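Local coordinates for protein methyltransferase (Streptomyces avermitilis, PDB 3GIW) that is of unknown exact function but binds S-adenosyl-L-homocysteine and is probably an S-adenosylmethionine-dependent methyltransferase with a Rossmann-like fold, at residues Tyr28-Gly33 and Ala44-Ser49; Arg160-Thr165 and Glu188-Gly193; Glu237-Val242 and Ala272-Pro277. One frame throughout, in Å; residues are numbered along the deposited sequence. Where two conformers were deposited one is given.

Contact 1 (Tyr28-Gly33 and Ala44-Ser49); sequences YDYIIG and AGDAMS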
loop_
_atom_site.group_PDB
_atom_site.type_symbol
_atom_site.label_atom_id
_atom_site.label_comp_id
_atom_site.label_asym_id
_atom_site.label_seq_id
_atom_site.Cartn_x
_atom_site.Cartn_y
_atom_site.Cartn_z
ATOM N N TYR A 28 5.967 1.832 10.535
ATOM C CA TYR A 28 5.512 2.876 9.605
ATOM C C TYR A 28 4.678 3.915 10.385
ATOM O O TYR A 28 4.886 5.150 10.272
ATOM C CB TYR A 28 4.708 2.218 8.494
ATOM C CG TYR A 28 4.161 3.115 7.421
ATOM C CD1 TYR A 28 2.896 3.655 7.520
ATOM C CD2 TYR A 28 4.870 3.352 6.247
ATOM C CE1 TYR A 28 2.379 4.447 6.503
ATOM C CE2 TYR A 28 4.345 4.109 5.226
ATOM C CZ TYR A 28 3.104 4.651 5.354
ATOM O OH TYR A 28 2.614 5.402 4.292
ATOM N N ASP A 29 3.737 3.434 11.205
ATOM C CA ASP A 29 2.920 4.353 11.968
ATOM C C ASP A 29 3.745 5.217 12.932
ATOM O O ASP A 29 3.505 6.419 13.033
ATOM C CB ASP A 29 1.815 3.604 12.729
ATOM C CG ASP A 29 0.664 4.496 13.133
ATOM O OD1 ASP A 29 0.060 5.122 12.251
ATOM O OD2 ASP A 29 0.354 4.542 14.332
ATOM N N TYR A 30 4.690 4.604 13.634
ATOM C CA TYR A 30 5.615 5.336 14.515
ATOM C C TYR A 30 6.288 6.465 13.732
ATOM O O TYR A 30 6.256 7.639 14.138
ATOM C CB TYR A 30 6.655 4.394 15.118
ATOM C CG TYR A 30 7.790 5.136 15.769
ATOM C CD1 TYR A 30 7.574 5.909 16.898
ATOM C CD2 TYR A 30 9.070 5.094 15.239
ATOM C CE1 TYR A 30 8.597 6.599 17.491
ATOM C CE2 TYR A 30 10.114 5.769 15.812
ATOM C CZ TYR A 30 9.875 6.531 16.957
ATOM O OH TYR A 30 10.907 7.253 17.559
ATOM N N ILE A 31 6.877 6.122 12.590
ATOM C CA ILE A 31 7.644 7.106 11.819
ATOM C C ILE A 31 6.776 8.248 11.275
ATOM O O ILE A 31 7.254 9.369 11.259
ATOM C CB ILE A 31 8.440 6.390 10.703
ATOM C CG1 ILE A 31 9.530 5.479 11.276
ATOM C CG2 ILE A 31 8.979 7.390 9.618
ATOM C CD1 ILE A 31 10.720 6.168 12.000
ATOM N N ILE A 32 5.539 7.989 10.843
ATOM C CA ILE A 32 4.675 9.027 10.283
ATOM C C ILE A 32 3.876 9.793 11.357
ATOM O O ILE A 32 3.042 10.649 11.009
ATOM C CB ILE A 32 3.742 8.561 9.139
ATOM C CG1 ILE A 32 2.656 7.620 9.634
ATOM C CG2 ILE A 32 4.575 7.963 7.982
ATOM C CD1 ILE A 32 1.570 7.366 8.624
ATOM N N GLY A 33 4.110 9.494 12.638
ATOM C CA GLY A 33 3.564 10.302 13.745
ATOM C C GLY A 33 2.326 9.752 14.426
ATOM O O GLY A 33 1.673 10.481 15.181
ATOM N N ALA A 44 13.329 -0.088 16.410
ATOM C CA ALA A 44 13.575 -0.362 14.991
ATOM C C ALA A 44 13.563 0.921 14.157
ATOM O O ALA A 44 14.514 1.178 13.400
ATOM C CB ALA A 44 12.556 -1.379 14.470
ATOM N N GLY A 45 12.506 1.729 14.276
ATOM C CA GLY A 45 12.416 2.955 13.486
ATOM C C GLY A 45 13.564 3.911 13.756
ATOM O O GLY A 45 14.078 4.543 12.833
ATOM N N ASP A 46 13.935 4.044 15.030
ATOM C CA ASP A 46 15.049 4.924 15.408
ATOM C C ASP A 46 16.386 4.410 14.840
ATOM O O ASP A 46 17.181 5.207 14.339
ATOM C CB ASP A 46 15.115 5.099 16.924
ATOM C CG ASP A 46 14.000 5.956 17.475
ATOM O OD1 ASP A 46 13.278 6.611 16.709
ATOM O OD2 ASP A 46 13.877 6.003 18.726
ATOM N N ALA A 47 16.624 3.109 14.884
ATOM C CA ALA A 47 17.837 2.522 14.282
ATOM C C ALA A 47 17.857 2.768 12.776
ATOM O O ALA A 47 18.904 3.055 12.186
ATOM C CB ALA A 47 17.935 1.009 14.580
HETATM N N MSE A 48 16.704 2.631 12.125
HETATM C CA MSE A 48 16.647 2.816 10.678
HETATM C C MSE A 48 16.840 4.261 10.251
HETATM O O MSE A 48 17.529 4.550 9.256
HETATM C CB MSE A 48 15.326 2.303 10.167
HETATM C CG MSE A 48 15.174 0.820 10.350
HETATM SE SE MSE A 48 13.318 0.238 10.102
HETATM C CE MSE A 48 13.671 -1.646 10.341
ATOM N N SER A 49 16.244 5.194 11.001
ATOM C CA SER A 49 16.438 6.627 10.734
ATOM C C SER A 49 17.906 7.067 10.948
ATOM O O SER A 49 18.351 8.008 10.295
ATOM C CB SER A 49 15.503 7.490 11.589
ATOM O OG SER A 49 14.150 7.292 11.223
#
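Tyr-30 and Asp-46 make the polar part of this helix-helix contact. The phenol OH donates to Asp-46 OD1 over 2.6 Å, reaching that oxygen on its syn side and 23° out of the carboxylate plane. OD1 in turn lies at the edge of the ring and in its plane, although ring and carboxylate are themselves turned 63° apart. CB of the tyrosine points from helix 24-31 toward helix 39-51, and the first torsion places CG anti to the backbone N (chi1 167°). The rings of Tyr-30 and Tyr-37 meet edge-to-face.

The remaining contacts are van der Waals. Tyr-30 CE2 passes 4.3 Å from Gly-45 CA, where the glycine offers only backbone. Next to it, the CD1 methyl of Ile-31 meets Gly-45 O (3.8 Å) and Ser-49 OG (3.7 Å) together, both on the same side of it. The two helices thus approach to 6.5 Å between the CA atoms of Ile-31 and Gly-45.

Asp-46 is gripped at both oxygens, since OD2 forms a salt bridge with Lys-42. The phenol proton and the lysine together should limit the rotation of the carboxylate and would be expected to stabilise its negative charge at this surface contact.

Contact 2 (Arg160-Thr165 and Glu188-Gly193); sequences RPVALT and EPLPSG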
loop_
_atom_site.group_PDB
_atom_site.type_symbol
_atom_site.label_atom_id
_atom_site.label_comp_id
_atom_site.label_asym_id
_atom_site.label_seq_id
_atom_site.Cartn_x
_atom_site.Cartn_y
_atom_site.Cartn_z
ATOM N N ARG A 160 -18.154 -5.669 -11.806
ATOM C CA ARG A 160 -17.981 -4.237 -12.108
ATOM C C ARG A 160 -16.556 -3.827 -11.732
ATOM O O ARG A 160 -15.925 -4.505 -10.947
ATOM C CB ARG A 160 -19.009 -3.380 -11.373
ATOM C CG ARG A 160 -20.429 -3.644 -11.873
ATOM C CD ARG A 160 -21.490 -3.116 -10.932
ATOM N NE ARG A 160 -22.805 -3.685 -11.251
ATOM C CZ ARG A 160 -23.562 -3.276 -12.253
ATOM N NH1 ARG A 160 -23.134 -2.310 -13.047
ATOM N NH2 ARG A 160 -24.738 -3.857 -12.480
ATOM N N PRO A 161 -16.014 -2.755 -12.343
ATOM C CA PRO A 161 -14.618 -2.419 -12.106
ATOM C C PRO A 161 -14.263 -2.249 -10.631
ATOM O O PRO A 161 -15.015 -1.677 -9.835
ATOM C CB PRO A 161 -14.434 -1.125 -12.898
ATOM C CG PRO A 161 -15.479 -1.206 -13.981
ATOM C CD PRO A 161 -16.651 -1.846 -13.318
ATOM N N VAL A 162 -13.052 -2.698 -10.315
ATOM C CA VAL A 162 -12.447 -2.576 -8.989
ATOM C C VAL A 162 -11.009 -2.048 -9.149
ATOM O O VAL A 162 -10.318 -2.428 -10.097
ATOM C CB VAL A 162 -12.373 -3.982 -8.324
ATOM C CG1 VAL A 162 -11.674 -3.946 -6.975
ATOM C CG2 VAL A 162 -13.792 -4.601 -8.086
ATOM N N ALA A 163 -10.581 -1.146 -8.253
ATOM C CA ALA A 163 -9.155 -0.803 -8.124
ATOM C C ALA A 163 -8.518 -1.662 -7.036
ATOM O O ALA A 163 -8.938 -1.605 -5.866
ATOM C CB ALA A 163 -8.966 0.643 -7.778
ATOM N N LEU A 164 -7.527 -2.441 -7.444
ATOM C CA LEU A 164 -6.721 -3.274 -6.583
ATOM C C LEU A 164 -5.536 -2.410 -6.160
ATOM O O LEU A 164 -4.705 -2.054 -6.997
ATOM C CB LEU A 164 -6.249 -4.520 -7.322
ATOM C CG LEU A 164 -5.370 -5.488 -6.546
ATOM C CD1 LEU A 164 -6.069 -6.102 -5.338
ATOM C CD2 LEU A 164 -4.848 -6.605 -7.469
ATOM N N THR A 165 -5.496 -2.072 -4.865
ATOM C CA THR A 165 -4.399 -1.267 -4.297
ATOM C C THR A 165 -3.457 -2.136 -3.462
ATOM O O THR A 165 -3.897 -2.795 -2.501
ATOM C CB THR A 165 -4.937 -0.018 -3.534
ATOM O OG1 THR A 165 -5.827 -0.408 -2.511
ATOM C CG2 THR A 165 -5.753 0.872 -4.475
ATOM N N GLU A 188 -6.917 -11.211 -11.580
ATOM C CA GLU A 188 -7.619 -12.094 -12.526
ATOM C C GLU A 188 -9.138 -11.924 -12.519
ATOM O O GLU A 188 -9.727 -11.733 -13.591
ATOM C CB GLU A 188 -7.262 -13.561 -12.245
ATOM C CG GLU A 188 -5.915 -13.980 -12.738
ATOM C CD GLU A 188 -5.846 -14.136 -14.239
ATOM O OE1 GLU A 188 -6.914 -14.058 -14.902
ATOM O OE2 GLU A 188 -4.709 -14.341 -14.749
ATOM N N PRO A 189 -9.784 -12.034 -11.337
ATOM C CA PRO A 189 -11.276 -11.969 -11.318
ATOM C C PRO A 189 -11.887 -10.586 -11.517
ATOM O O PRO A 189 -13.124 -10.449 -11.570
ATOM C CB PRO A 189 -11.628 -12.486 -9.923
ATOM C CG PRO A 189 -10.468 -12.141 -9.090
ATOM C CD PRO A 189 -9.269 -12.343 -9.990
ATOM N N LEU A 190 -11.063 -9.555 -11.583
ATOM C CA LEU A 190 -11.582 -8.207 -11.698
ATOM C C LEU A 190 -11.850 -7.984 -13.193
ATOM O O LEU A 190 -11.095 -8.435 -14.042
ATOM C CB LEU A 190 -10.584 -7.213 -11.100
ATOM C CG LEU A 190 -10.146 -7.559 -9.676
ATOM C CD1 LEU A 190 -9.242 -6.466 -9.064
ATOM C CD2 LEU A 190 -11.342 -7.789 -8.772
ATOM N N PRO A 191 -12.955 -7.326 -13.523
ATOM C CA PRO A 191 -13.294 -7.116 -14.941
ATOM C C PRO A 191 -12.448 -6.088 -15.691
ATOM O O PRO A 191 -11.743 -5.266 -15.094
ATOM C CB PRO A 191 -14.749 -6.637 -14.890
ATOM C CG PRO A 191 -14.914 -6.110 -13.534
ATOM C CD PRO A 191 -13.975 -6.781 -12.614
ATOM N N SER A 192 -12.562 -6.111 -17.014
ATOM C CA SER A 192 -12.054 -5.046 -17.840
ATOM C C SER A 192 -12.484 -3.695 -17.284
ATOM O O SER A 192 -13.634 -3.517 -16.859
ATOM C CB SER A 192 -12.574 -5.230 -19.265
ATOM O OG SER A 192 -11.971 -6.396 -19.809
ATOM N N GLY A 193 -11.538 -2.752 -17.247
ATOM C CA GLY A 193 -11.777 -1.410 -16.698
ATOM C C GLY A 193 -11.364 -1.288 -15.237
ATOM O O GLY A 193 -11.388 -0.197 -14.666
#
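Pro-191 lays one corner of its ring over the peptide that joins Arg-160 to Pro-161. Its CG stands above a face of that flat group, 3.2 Å from Arg-160 O and 3.7 Å from Pro-161 N, while CD stays close to the same oxygen at 3.4 Å. On the same side, Ser-192 O sits beneath Pro-161 CG at 4.1 Å. The CB corner of the Pro-161 ring meets Gly-193 O at 3.6 Å. At the positive phi of Gly-193 (95°) a CB would be jammed against the carbonyl O of Ser-192.

Both segments belong to a beta-alpha-beta unit of the Rossmann-like sheet: 160-165 leads into strand 163-167, and the loop 188-193 follows helix 179-187 and runs into the neighbouring parallel strand 195-201. Val-162 and Leu-164 are hydrogen-bonded through their backbones to Tyr-195 of that strand.

Deeper in, Leu-190 takes over from the prolines. Its CG lies beside the backbone N and anti to the carbonyl carbon (chi1 -52°), and its two methyls spread round the buried valine: CD2 is 4.0 Å from Val-162 CB, and CD1 touches Val-162 CB and CG1. The two side chains cross at about a right angle. Leu-190 CD1 also reaches Leu-164 CB at 4.0 Å, and Leu-158 packs on the same leucine. At the outer end CB of Arg-160 points away from the loop, and NE is paired in a salt bridge with Asp-157.

Contact 3 (Glu237-Val242 and Ala272-Pro277); sequences EGLELV and AVARKP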
loop_
_atom_site.group_PDB
_atom_site.type_symbol
_atom_site.label_atom_id
_atom_site.label_comp_id
_atom_site.label_asym_id
_atom_site.label_seq_id
_atom_site.Cartn_x
_atom_site.Cartn_y
_atom_site.Cartn_z
ATOM N N GLU A 237 2.901 -5.644 -16.814
ATOM C CA GLU A 237 2.867 -6.228 -18.172
ATOM C C GLU A 237 1.456 -6.613 -18.586
ATOM O O GLU A 237 0.734 -7.227 -17.829
ATOM C CB GLU A 237 3.797 -7.435 -18.270
ATOM C CG GLU A 237 5.266 -7.058 -18.263
ATOM C CD GLU A 237 5.747 -6.358 -19.545
ATOM O OE1 GLU A 237 5.149 -6.594 -20.622
ATOM O OE2 GLU A 237 6.753 -5.596 -19.485
ATOM N N GLY A 238 1.055 -6.222 -19.793
ATOM C CA GLY A 238 -0.308 -6.485 -20.241
ATOM C C GLY A 238 -1.352 -5.493 -19.763
ATOM O O GLY A 238 -2.507 -5.597 -20.150
ATOM N N LEU A 239 -0.972 -4.574 -18.874
ATOM C CA LEU A 239 -1.835 -3.488 -18.387
ATOM C C LEU A 239 -1.478 -2.158 -19.032
ATOM O O LEU A 239 -0.382 -1.995 -19.591
ATOM C CB LEU A 239 -1.732 -3.367 -16.848
ATOM C CG LEU A 239 -1.953 -4.648 -16.058
ATOM C CD1 LEU A 239 -1.852 -4.440 -14.532
ATOM C CD2 LEU A 239 -3.299 -5.259 -16.410
ATOM N N GLU A 240 -2.384 -1.197 -18.937
ATOM C CA GLU A 240 -2.213 0.101 -19.583
ATOM C C GLU A 240 -1.871 1.162 -18.531
ATOM O O GLU A 240 -2.721 1.634 -17.800
ATOM C CB GLU A 240 -3.475 0.470 -20.386
ATOM C CG GLU A 240 -3.778 -0.581 -21.500
ATOM C CD GLU A 240 -4.907 -0.220 -22.475
ATOM O OE1 GLU A 240 -5.723 0.649 -22.147
ATOM O OE2 GLU A 240 -4.948 -0.812 -23.578
ATOM N N LEU A 241 -0.602 1.529 -18.467
ATOM C CA LEU A 241 -0.149 2.493 -17.458
ATOM C C LEU A 241 -0.747 3.862 -17.659
ATOM O O LEU A 241 -0.779 4.383 -18.790
ATOM C CB LEU A 241 1.391 2.631 -17.429
ATOM C CG LEU A 241 2.144 1.501 -16.723
ATOM C CD1 LEU A 241 3.610 1.398 -17.219
ATOM C CD2 LEU A 241 2.104 1.628 -15.214
ATOM N N VAL A 242 -1.210 4.464 -16.572
ATOM C CA VAL A 242 -1.573 5.872 -16.544
ATOM C C VAL A 242 -0.285 6.716 -16.577
ATOM O O VAL A 242 0.667 6.426 -15.834
ATOM C CB VAL A 242 -2.397 6.201 -15.264
ATOM C CG1 VAL A 242 -2.752 7.707 -15.173
ATOM C CG2 VAL A 242 -3.674 5.334 -15.225
ATOM N N ALA A 272 2.845 3.566 -9.359
ATOM C CA ALA A 272 2.229 3.397 -10.657
ATOM C C ALA A 272 0.783 2.965 -10.537
ATOM O O ALA A 272 0.392 2.307 -9.559
ATOM C CB ALA A 272 3.012 2.335 -11.492
ATOM N N VAL A 273 0.000 3.351 -11.550
ATOM C CA VAL A 273 -1.413 2.990 -11.659
ATOM C C VAL A 273 -1.631 2.567 -13.108
ATOM O O VAL A 273 -1.129 3.232 -14.039
ATOM C CB VAL A 273 -2.300 4.199 -11.346
ATOM C CG1 VAL A 273 -3.810 3.868 -11.532
ATOM C CG2 VAL A 273 -2.025 4.703 -9.927
ATOM N N ALA A 274 -2.377 1.478 -13.321
ATOM C CA ALA A 274 -2.604 0.959 -14.666
ATOM C C ALA A 274 -3.995 0.318 -14.787
ATOM O O ALA A 274 -4.489 -0.273 -13.852
ATOM C CB ALA A 274 -1.569 -0.055 -15.043
ATOM N N ARG A 275 -4.572 0.434 -15.988
ATOM C CA ARG A 275 -5.905 -0.106 -16.321
ATOM C C ARG A 275 -5.801 -1.500 -16.922
ATOM O O ARG A 275 -4.913 -1.772 -17.752
ATOM C CB ARG A 275 -6.592 0.806 -17.341
ATOM C CG ARG A 275 -8.027 0.411 -17.704
ATOM C CD ARG A 275 -8.725 1.528 -18.494
ATOM N NE ARG A 275 -10.115 1.204 -18.790
ATOM C CZ ARG A 275 -10.519 0.374 -19.749
ATOM N NH1 ARG A 275 -9.640 -0.258 -20.527
ATOM N NH2 ARG A 275 -11.822 0.161 -19.909
ATOM N N LYS A 276 -6.718 -2.375 -16.520
ATOM C CA LYS A 276 -6.852 -3.701 -17.107
ATOM C C LYS A 276 -7.763 -3.625 -18.356
ATOM O O LYS A 276 -8.921 -3.240 -18.234
ATOM C CB LYS A 276 -7.458 -4.661 -16.060
ATOM C CG LYS A 276 -7.708 -6.066 -16.585
ATOM C CD LYS A 276 -8.206 -7.009 -15.536
ATOM C CE LYS A 276 -8.597 -8.364 -16.168
ATOM N NZ LYS A 276 -8.742 -9.406 -15.089
ATOM N N PRO A 277 -7.232 -3.998 -19.533
ATOM C CA PRO A 277 -8.049 -3.990 -20.774
ATOM C C PRO A 277 -9.239 -4.912 -20.699
ATOM O O PRO A 277 -9.219 -5.953 -20.039
ATOM C CB PRO A 277 -7.069 -4.483 -21.848
ATOM C CG PRO A 277 -5.732 -4.305 -21.300
ATOM C CD PRO A 277 -5.823 -4.347 -19.796
ATOM O OXT PRO A 277 -10.263 -4.621 -21.339
HETATM O O HOH W 1 1.240 5.412 -13.330
#
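Leu-241 and Ala-274 face each other as an antiparallel non-hydrogen-bonded pair with only 4.0 Å between their CA atoms, at the closest approach of the backbones. Ala-274 CB is flanked by two leucines: Leu-239 CB approaches it to 3.8 Å, and Leu-241 CD2 touches it while also reaching Ala-272 CB at 3.9 Å. Phe-236 packs against Leu-241, Ala-272 and Ala-274. On the opposite face, that of Glu-240 and Arg-275, Val-242 and Val-273 run alongside each other in one direction, CG2 to CG1 4.0 Å.

Three backbone bonds hold the strands together: Glu-240 N to Arg-275 O (168° at the hydrogen), its return from Arg-275 N to Glu-240 O, and Val-242 N to Val-273 O at 2.8 Å. A water follows, accepting from Val-273 N at 3.0 Å and lying close to Val-242 O.

The end with Glu-240, Arg-275 and Pro-277 is looser, and exposed Glu-240 and Pro-277 form its solvent side. Glu-240 OE1 and Arg-275 NH1 remain 4.3 Å apart, too far for a salt bridge. Pro-277 merely rests its CD on Gly-238 O (3.6 Å). Strand 269-275 is the one reversed strand, placed between 195-201 and the outermost strand 240-248, in the 3-2-1-4-5-7-6 order of class I methyltransferases.

Overall arrangement
Contacts 2 and 3 are neighbours on one sheet, their centres 11 Å apart. Lys-276 NZ meets Leu-190 O at 2.8 Å, and Ser-192 OG meets Pro-277 O at 2.8 Å, both probable hydrogen bonds that tie the C-terminus to the loop of contact 2. Contact 1 lies across the chain's centre, its centre 34 Å from that of contact 2 and 32 Å from that of contact 3. Its segment 28-33 carries Tyr-28, which binds S-adenosyl-L-homocysteine, a ligand absent from this model, and whose OH is hydrogen-bonded to Asn-62 of the same site. Contact 2 approaches from elsewhere, the side chain of Leu-164 being about 8 Å from that of Met-140, also a binding residue.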